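Local coordinates for response regulator receiver protein (Sinorhizobium medicae, PDB 2RDM) that probably serves as a phosphorylatable receiver in two-component signalling, taking a phosphoryl group on an aspartate in the CheY-like manner, at residues V35-G38 and A39-I42; N96-P99 and D100-I103; Q112-T115 and A116-L120. The protein carries 1 engineered substitution. All coordinates share one frame; numbering follows the deposited sequence. Where two conformers were deposited one is given.

All three contacts are local turns of chain within one CheY-like receiver domain, a five-stranded parallel sheet flanked by helices. Interaction 1 starts the helix that follows edge strand 31-35; interaction 2 is the turn into the other edge strand, 102-105; interaction 3 is a turn of the helix after that strand. Interactions 1 and 3 lie on opposite sides of the chain's centre, their centres about 21 Å apart, and the centres of interactions 1 and 2 are about 18 Å apart. Interactions 2 and 3 touch: Ile102 CD1 packs 3.9 Å from Ala116 CB. The predicted phosphorylation site, Asp57, belongs to strand 53-57, in the middle of the sheet.

Interaction 1 of 3, residues V35-G38 and A39-I42; sequences VSSG and AKAI
Val35, the last residue of strand 31-35, turns its side chain toward the first turn of helix 38-46: CG2 lies 3.9 Å from Ala41 CB, and CB rests near the CB of Lys40. Both Val35 and Ala41 also pack on Leu9 and Ala11 of strand 7-11, so the pair is part of the interface between sheet and helix. Ser36 meets the far end of the same lysine. The Lys40 chain is extended beyond CG and runs back past the serines, which puts NZ 3.4 Å from Ser36 OG; this hydrogen bond is weak, and doubtful because the lysine was modelled in two conformers. Ser37 is the N-cap of the helix. Its OG sits between the backbone N and the carbonyl carbon (chi1 77°), the position from which it accepts the Lys40 N-H at 3.0 Å with an N-H...O angle of 158°. The capping oxygen also lies against the aliphatic start of the lysine, 3.3 Å from Lys40 CG. This is the strand-to-helix passage of a receiver fold, where the cap takes up an amide of the first turn that has no earlier helical carbonyl to bond. Ser37 O then opens the regular series, accepting from Ala41 N at 3.0 Å. Gly38 follows as the first helical residue, and its O receives Ile42 N at 2.9 Å. The Ile42 side chain leans over that same carbonyl oxygen, with CG1 3.4 Å from Gly38 O, and it also touches the loop residue Pro64 and Val72 of helix 66-76.

Interaction 2 of 3, residues N96-P99 and D100-I103; sequences NGVP and DSII
Ser101 bonds back to Val98 by both its side chain and its backbone, closing a type II beta turn that runs from Val98 to Ser101 and leads into strand 102-105. The stronger link is the hydroxyl: Ser101 OG donates to Val98 O at 2.8 Å, lying in the carbonyl plane with a C=O...O angle of 147°. Ser101 N also points to Val98 O, at 3.4 Å, a weak turn bond, so the carbonyl is held chiefly by the side chain. With OG set between the backbone N and the carbonyl carbon (chi1 61°), the hydroxyl faces back across the turn, and Ser101 CB rests 3.9 Å from Val98 CG2. The hydroxyl has a second partner, since Trp93 NE1 hydrogen-bonds to OG. Two other backbone groups find partners outside the turn: Val98 N pairs with Tyr84 OH, and Pro99 O with Arg74 NH1. Pro99 and Asp100 occupy the two corner positions, with the aspartate at phi 63°, as the third residue of a type II turn requires. Its side chain stays at the surface, and OD2 hydrogen-bonds a glycerol that probably came from the crystallisation liquor. With an alanine at Ser101, Val98 O would probably keep no more of the two turn bonds than the weak one from Ser101 N, and the indole N-H of Trp93 would be likely to lose its acceptor. One hydroxyl, giving its proton to the turn and accepting from the indole, thus links helix 93-96 to the turn that leads into strand 102-105, serving both a carbonyl and an indole N-H.

Interaction 3 of 3, residues Q112-T115 and A116-L120; sequences QLIT and AVSQL
The C-terminal helix of the receiver fold, 110-122, carries this contact: two successive turns in which residues 112-115 supply the carbonyls and 116-119 the amides. Gln112 O accepts from Ala116 N, Leu113 O from Val117 N at 3.0 Å, and Thr115 O from Gln119 N, all as ordinary i to i+4 bonds. Gln112 O, at a helix surface turned to a neighbouring subunit, also bonds to Asn122 ND2 of that subunit. Ile114 O is gripped twice by one residue. Ser118 N reaches Ile114 O at 2.9 Å, and Ser118 OG donates to Ile114 O at 2.7 Å; the two donors come from opposite faces of the carbonyl plane, the hydroxyl tilted 35° from it. The hydroxyl is put there by its first torsion, with OG beside the backbone N and anti to the carbonyl carbon (chi1 -55°), which folds it back along the helix and provides a partner for a polar group in a buried setting. Leu113 and Val117 lie side by side and point the same way, CD1 of the leucine 4.0 Å from CG2 of the valine, an apolar i to i+4 pair. Val117 CG2 also comes 3.4 Å from Leu113 O. Ala116 CB lies 3.4 Å from Gln112 O, and Thr115 OG1 bonds to Ala111 O one turn earlier. Leu113 and Ile114 meet helix 15-27 at Phe21 and Leu25. On the sheet side, Leu113 packs on Leu104 of strand 102-105, Leu120 on Ile102 of the same strand, and Val117 on Val83 of strand 82-86.

Interaction 1 of 3, residues V35-G38 and A39-I42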
ATOM      1  N   VAL A  35       2.855  27.234 -16.441  1.00 32.47           N
ATOM      2  CA  VAL A  35       1.737  27.912 -17.121  1.00 30.60           C
ATOM      3  C   VAL A  35       0.785  28.513 -16.097  1.00 32.38           C
ATOM      4  O   VAL A  35       0.760  28.086 -14.948  1.00 33.88           O
ATOM      5  CB  VAL A  35       0.990  26.989 -18.126  1.00 30.95           C
ATOM      6  CG1 VAL A  35       1.930  26.520 -19.248  1.00 32.30           C
ATOM      7  CG2 VAL A  35       0.377  25.783 -17.426  1.00 34.73           C
ATOM      8  N   SER A  36       0.008  29.508 -16.514  1.00 30.46           N
ATOM      9  CA  SER A  36      -0.813  30.254 -15.564  1.00 32.46           C
ATOM     10  C   SER A  36      -2.315  29.967 -15.647  1.00 34.85           C
ATOM     11  O   SER A  36      -3.102  30.633 -14.979  1.00 36.06           O
ATOM     12  CB  SER A  36      -0.537  31.759 -15.701  1.00 36.50           C
ATOM     13  OG  SER A  36      -0.807  32.205 -17.017  1.00 45.21           O
ATOM     14  N   SER A  37      -2.721  28.983 -16.448  1.00 31.89           N
ATOM     15  CA  SER A  37      -4.129  28.580 -16.498  1.00 33.58           C
ATOM     16  C   SER A  37      -4.313  27.106 -16.829  1.00 32.33           C
ATOM     17  O   SER A  37      -3.416  26.471 -17.398  1.00 31.24           O
ATOM     18  CB  SER A  37      -4.899  29.423 -17.525  1.00 39.73           C
ATOM     19  OG  SER A  37      -4.612  28.975 -18.840  1.00 34.85           O
ATOM     20  N   GLY A  38      -5.492  26.582 -16.500  1.00 34.38           N
ATOM     21  CA  GLY A  38      -5.889  25.232 -16.894  1.00 35.24           C
ATOM     22  C   GLY A  38      -5.958  25.040 -18.396  1.00 31.75           C
ATOM     23  O   GLY A  38      -5.531  24.002 -18.917  1.00 32.70           O
ATOM     24  N   ALA A  39      -6.486  26.051 -19.095  1.00 31.54           N
ATOM     25  CA  ALA A  39      -6.578  26.032 -20.558  1.00 32.15           C
ATOM     26  C   ALA A  39      -5.209  25.894 -21.191  1.00 31.20           C
ATOM     27  O   ALA A  39      -5.041  25.112 -22.132  1.00 33.37           O
ATOM     28  CB  ALA A  39      -7.287  27.295 -21.093  1.00 31.27           C
ATOM     29  N   LYS A  40      -4.237  26.640 -20.659  1.00 31.36           N
ATOM     30  CA  LYS A  40      -2.862  26.598 -21.162  0.50 33.80           C
ATOM     31  C   LYS A  40      -2.204  25.256 -20.844  1.00 33.54           C
ATOM     32  O   LYS A  40      -1.477  24.697 -21.672  1.00 32.38           O
ATOM     33  CB  LYS A  40      -2.043  27.770 -20.604  0.50 36.82           C
ATOM     34  CG  LYS A  40      -2.365  29.133 -21.250  0.50 39.56           C
ATOM     35  CD  LYS A  40      -1.922  30.303 -20.366  0.50 38.98           C
ATOM     36  CE  LYS A  40      -2.104  31.647 -21.063  0.50 45.99           C
ATOM     37  NZ  LYS A  40      -1.644  32.790 -20.214  0.50 42.93           N
ATOM     38  N   ALA A  41      -2.471  24.733 -19.648  1.00 31.68           N
ATOM     39  CA  ALA A  41      -1.972  23.392 -19.277  1.00 29.49           C
ATOM     40  C   ALA A  41      -2.483  22.296 -20.228  1.00 28.91           C
ATOM     41  O   ALA A  41      -1.710  21.443 -20.692  1.00 29.36           O
ATOM     42  CB  ALA A  41      -2.336  23.071 -17.832  1.00 27.58           C
ATOM     43  N   ILE A  42      -3.774  22.331 -20.539  1.00 29.76           N
ATOM     44  CA  ILE A  42      -4.397  21.337 -21.444  1.00 31.79           C
ATOM     45  C   ILE A  42      -3.820  21.441 -22.869  1.00 29.29           C
ATOM     46  O   ILE A  42      -3.489  20.428 -23.488  1.00 34.33           O
ATOM     47  CB  ILE A  42      -5.943  21.460 -21.407  1.00 30.11           C
ATOM     48  CG1 ILE A  42      -6.456  20.947 -20.057  1.00 32.56           C
ATOM     49  CG2 ILE A  42      -6.621  20.699 -22.564  1.00 29.75           C
ATOM     50  CD1 ILE A  42      -7.872  21.324 -19.727  1.00 33.10           C
TER

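Interaction 2 of 3, residues N96-P99 and D100-I103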
ATOM      1  N   ASN A  96     -13.632  14.267  -7.092  1.00 32.34           N
ATOM      2  CA  ASN A  96     -13.154  14.816  -8.367  1.00 31.96           C
ATOM      3  C   ASN A  96     -11.733  14.424  -8.777  1.00 29.95           C
ATOM      4  O   ASN A  96     -11.390  14.514  -9.955  1.00 32.36           O
ATOM      5  CB  ASN A  96     -13.261  16.338  -8.374  1.00 31.99           C
ATOM      6  CG  ASN A  96     -14.683  16.826  -8.253  1.00 38.84           C
ATOM      7  OD1 ASN A  96     -15.465  16.725  -9.192  1.00 39.35           O
ATOM      8  ND2 ASN A  96     -15.023  17.364  -7.093  1.00 42.94           N
ATOM      9  N   GLY A  97     -10.911  14.026  -7.808  1.00 27.14           N
ATOM     10  CA  GLY A  97      -9.518  13.643  -8.085  1.00 28.95           C
ATOM     11  C   GLY A  97      -9.467  12.349  -8.864  1.00 26.43           C
ATOM     12  O   GLY A  97     -10.390  11.548  -8.797  1.00 26.99           O
ATOM     13  N   VAL A  98      -8.387  12.152  -9.625  1.00 30.43           N
ATOM     14  CA  VAL A  98      -8.195  10.921 -10.376  1.00 26.99           C
ATOM     15  C   VAL A  98      -7.521   9.863  -9.488  1.00 26.74           C
ATOM     16  O   VAL A  98      -6.879  10.198  -8.495  1.00 26.23           O
ATOM     17  CB  VAL A  98      -7.350  11.155 -11.679  1.00 23.30           C
ATOM     18  CG1 VAL A  98      -8.124  12.000 -12.683  1.00 29.71           C
ATOM     19  CG2 VAL A  98      -5.997  11.791 -11.376  1.00 25.62           C
ATOM     20  N   PRO A  99      -7.656   8.576  -9.831  1.00 26.10           N
ATOM     21  CA  PRO A  99      -7.031   7.600  -8.941  1.00 28.00           C
ATOM     22  C   PRO A  99      -5.522   7.788  -8.817  1.00 30.51           C
ATOM     23  O   PRO A  99      -4.879   8.198  -9.783  1.00 32.70           O
ATOM     24  CB  PRO A  99      -7.327   6.283  -9.637  1.00 29.84           C
ATOM     25  CG  PRO A  99      -8.557   6.552 -10.432  1.00 28.34           C
ATOM     26  CD  PRO A  99      -8.355   7.915 -10.948  1.00 28.32           C
ATOM     27  N   ASP A 100      -4.991   7.489  -7.630  1.00 31.01           N
ATOM     28  CA  ASP A 100      -3.557   7.548  -7.309  1.00 33.98           C
ATOM     29  C   ASP A 100      -2.907   8.927  -7.391  1.00 31.04           C
ATOM     30  O   ASP A 100      -1.686   9.036  -7.503  1.00 32.37           O
ATOM     31  CB  ASP A 100      -2.746   6.530  -8.141  1.00 33.67           C
ATOM     32  CG  ASP A 100      -3.251   5.125  -7.981  1.00 44.10           C
ATOM     33  OD1 ASP A 100      -3.368   4.668  -6.826  1.00 44.84           O
ATOM     34  OD2 ASP A 100      -3.537   4.483  -9.007  1.00 51.51           O
ATOM     35  N   SER A 101      -3.722   9.976  -7.333  1.00 29.86           N
ATOM     36  CA  SER A 101      -3.209  11.325  -7.287  1.00 25.51           C
ATOM     37  C   SER A 101      -2.966  11.699  -5.830  1.00 25.61           C
ATOM     38  O   SER A 101      -3.398  10.974  -4.922  1.00 26.40           O
ATOM     39  CB  SER A 101      -4.207  12.272  -7.933  1.00 24.57           C
ATOM     40  OG  SER A 101      -5.451  12.224  -7.218  1.00 29.02           O
ATOM     41  N   ILE A 102      -2.242  12.797  -5.610  1.00 27.42           N
ATOM     42  CA  ILE A 102      -2.051  13.362  -4.271  1.00 30.07           C
ATOM     43  C   ILE A 102      -2.602  14.787  -4.292  1.00 28.98           C
ATOM     44  O   ILE A 102      -2.363  15.513  -5.245  1.00 27.41           O
ATOM     45  CB  ILE A 102      -0.559  13.360  -3.891  1.00 27.80           C
ATOM     46  CG1 ILE A 102      -0.058  11.911  -3.738  1.00 27.03           C
ATOM     47  CG2 ILE A 102      -0.281  14.153  -2.620  1.00 26.98           C
ATOM     48  CD1 ILE A 102       1.433  11.802  -3.426  1.00 32.26           C
ATOM     49  N   ILE A 103      -3.358  15.180  -3.273  1.00 28.71           N
ATOM     50  CA  ILE A 103      -3.685  16.602  -3.131  1.00 29.48           C
ATOM     51  C   ILE A 103      -2.924  17.214  -1.947  1.00 27.86           C
ATOM     52  O   ILE A 103      -2.882  16.626  -0.858  1.00 28.66           O
ATOM     53  CB  ILE A 103      -5.229  16.886  -3.057  1.00 30.47           C
ATOM     54  CG1 ILE A 103      -5.491  18.404  -3.011  1.00 34.99           C
ATOM     55  CG2 ILE A 103      -5.887  16.144  -1.904  1.00 32.57           C
ATOM     56  CD1 ILE A 103      -6.878  18.821  -3.444  1.00 33.85           C
TER

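Interaction 3 of 3, residues Q112-T115 and A116-L120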
ATOM      1  N   GLN A 112       7.375  18.455   1.157  1.00 25.69           N
ATOM      2  CA  GLN A 112       6.150  17.738   0.859  1.00 27.63           C
ATOM      3  C   GLN A 112       5.869  17.703  -0.642  1.00 24.53           C
ATOM      4  O   GLN A 112       5.427  16.682  -1.163  1.00 28.02           O
ATOM      5  CB  GLN A 112       4.986  18.413   1.559  1.00 25.20           C
ATOM      6  CG  GLN A 112       4.777  17.974   2.987  1.00 25.46           C
ATOM      7  CD  GLN A 112       3.778  18.875   3.675  1.00 31.12           C
ATOM      8  OE1 GLN A 112       4.147  19.919   4.209  1.00 31.79           O
ATOM      9  NE2 GLN A 112       2.517  18.493   3.646  1.00 32.12           N
ATOM     10  N   LEU A 113       6.110  18.823  -1.325  1.00 25.79           N
ATOM     11  CA  LEU A 113       5.826  18.901  -2.749  1.00 28.49           C
ATOM     12  C   LEU A 113       6.751  17.938  -3.501  1.00 27.25           C
ATOM     13  O   LEU A 113       6.299  17.162  -4.354  1.00 29.39           O
ATOM     14  CB  LEU A 113       6.003  20.327  -3.272  1.00 27.40           C
ATOM     15  CG  LEU A 113       5.950  20.533  -4.797  1.00 32.95           C
ATOM     16  CD1 LEU A 113       4.660  19.987  -5.419  1.00 33.15           C
ATOM     17  CD2 LEU A 113       6.109  22.015  -5.121  1.00 32.94           C
ATOM     18  N   ILE A 114       8.027  17.992  -3.151  1.00 27.94           N
ATOM     19  CA  ILE A 114       9.071  17.193  -3.818  1.00 26.06           C
ATOM     20  C   ILE A 114       8.884  15.684  -3.581  1.00 29.43           C
ATOM     21  O   ILE A 114       9.034  14.868  -4.509  1.00 27.79           O
ATOM     22  CB  ILE A 114      10.480  17.653  -3.348  1.00 32.44           C
ATOM     23  CG1 ILE A 114      10.807  19.078  -3.846  1.00 34.45           C
ATOM     24  CG2 ILE A 114      11.548  16.688  -3.808  1.00 32.40           C
ATOM     25  CD1 ILE A 114      10.444  19.354  -5.309  1.00 36.24           C
ATOM     26  N   THR A 115       8.581  15.322  -2.335  1.00 27.71           N
ATOM     27  CA  THR A 115       8.272  13.949  -1.958  1.00 25.05           C
ATOM     28  C   THR A 115       7.065  13.421  -2.731  1.00 28.78           C
ATOM     29  O   THR A 115       7.119  12.337  -3.265  1.00 25.29           O
ATOM     30  CB  THR A 115       8.054  13.814  -0.424  1.00 24.27           C
ATOM     31  OG1 THR A 115       9.265  14.192   0.248  1.00 28.32           O
ATOM     32  CG2 THR A 115       7.718  12.384  -0.065  1.00 30.77           C
ATOM     33  N   ALA A 116       5.996  14.213  -2.824  1.00 21.32           N
ATOM     34  CA  ALA A 116       4.806  13.813  -3.559  1.00 24.79           C
ATOM     35  C   ALA A 116       5.120  13.541  -5.023  1.00 28.71           C
ATOM     36  O   ALA A 116       4.753  12.494  -5.554  1.00 26.53           O
ATOM     37  CB  ALA A 116       3.723  14.896  -3.449  1.00 24.41           C
ATOM     38  N   VAL A 117       5.830  14.466  -5.657  1.00 29.29           N
ATOM     39  CA  VAL A 117       6.131  14.357  -7.089  1.00 25.61           C
ATOM     40  C   VAL A 117       7.015  13.126  -7.333  1.00 23.32           C
ATOM     41  O   VAL A 117       6.690  12.298  -8.189  1.00 27.04           O
ATOM     42  CB  VAL A 117       6.782  15.668  -7.634  1.00 27.56           C
ATOM     43  CG1 VAL A 117       7.328  15.493  -9.035  1.00 26.81           C
ATOM     44  CG2 VAL A 117       5.743  16.795  -7.657  1.00 24.75           C
ATOM     45  N   SER A 118       8.074  12.997  -6.538  1.00 24.30           N
ATOM     46  CA  SER A 118       9.075  11.904  -6.706  1.00 25.16           C
ATOM     47  C   SER A 118       8.480  10.525  -6.459  1.00 25.54           C
ATOM     48  O   SER A 118       8.757   9.567  -7.201  1.00 28.47           O
ATOM     49  CB  SER A 118      10.251  12.126  -5.743  1.00 27.26           C
ATOM     50  OG  SER A 118      10.825  13.415  -5.903  1.00 28.01           O
ATOM     51  N   GLN A 119       7.669  10.412  -5.404  1.00 26.21           N
ATOM     52  CA  GLN A 119       6.989   9.168  -5.064  1.00 27.48           C
ATOM     53  C   GLN A 119       6.064   8.696  -6.196  1.00 27.98           C
ATOM     54  O   GLN A 119       6.030   7.520  -6.527  1.00 28.90           O
ATOM     55  CB  GLN A 119       6.182   9.380  -3.774  1.00 25.55           C
ATOM     56  CG  GLN A 119       5.415   8.208  -3.284  1.00 36.32           C
ATOM     57  CD  GLN A 119       4.590   8.585  -2.070  1.00 46.30           C
ATOM     58  OE1 GLN A 119       5.081   9.268  -1.164  1.00 37.29           O
ATOM     59  NE2 GLN A 119       3.334   8.163  -2.056  1.00 45.59           N
ATOM     60  N   LEU A 120       5.314   9.619  -6.789  1.00 28.79           N
ATOM     61  CA  LEU A 120       4.411   9.261  -7.879  1.00 28.42           C
ATOM     62  C   LEU A 120       5.139   8.906  -9.170  1.00 26.99           C
ATOM     63  O   LEU A 120       4.704   8.016  -9.886  1.00 30.93           O
ATOM     64  CB  LEU A 120       3.403  10.370  -8.127  1.00 25.18           C
ATOM     65  CG  LEU A 120       2.429  10.599  -6.964  1.00 25.32           C
ATOM     66  CD1 LEU A 120       1.529  11.791  -7.288  1.00 25.64           C
ATOM     67  CD2 LEU A 120       1.619   9.359  -6.638  1.00 27.11           C
TER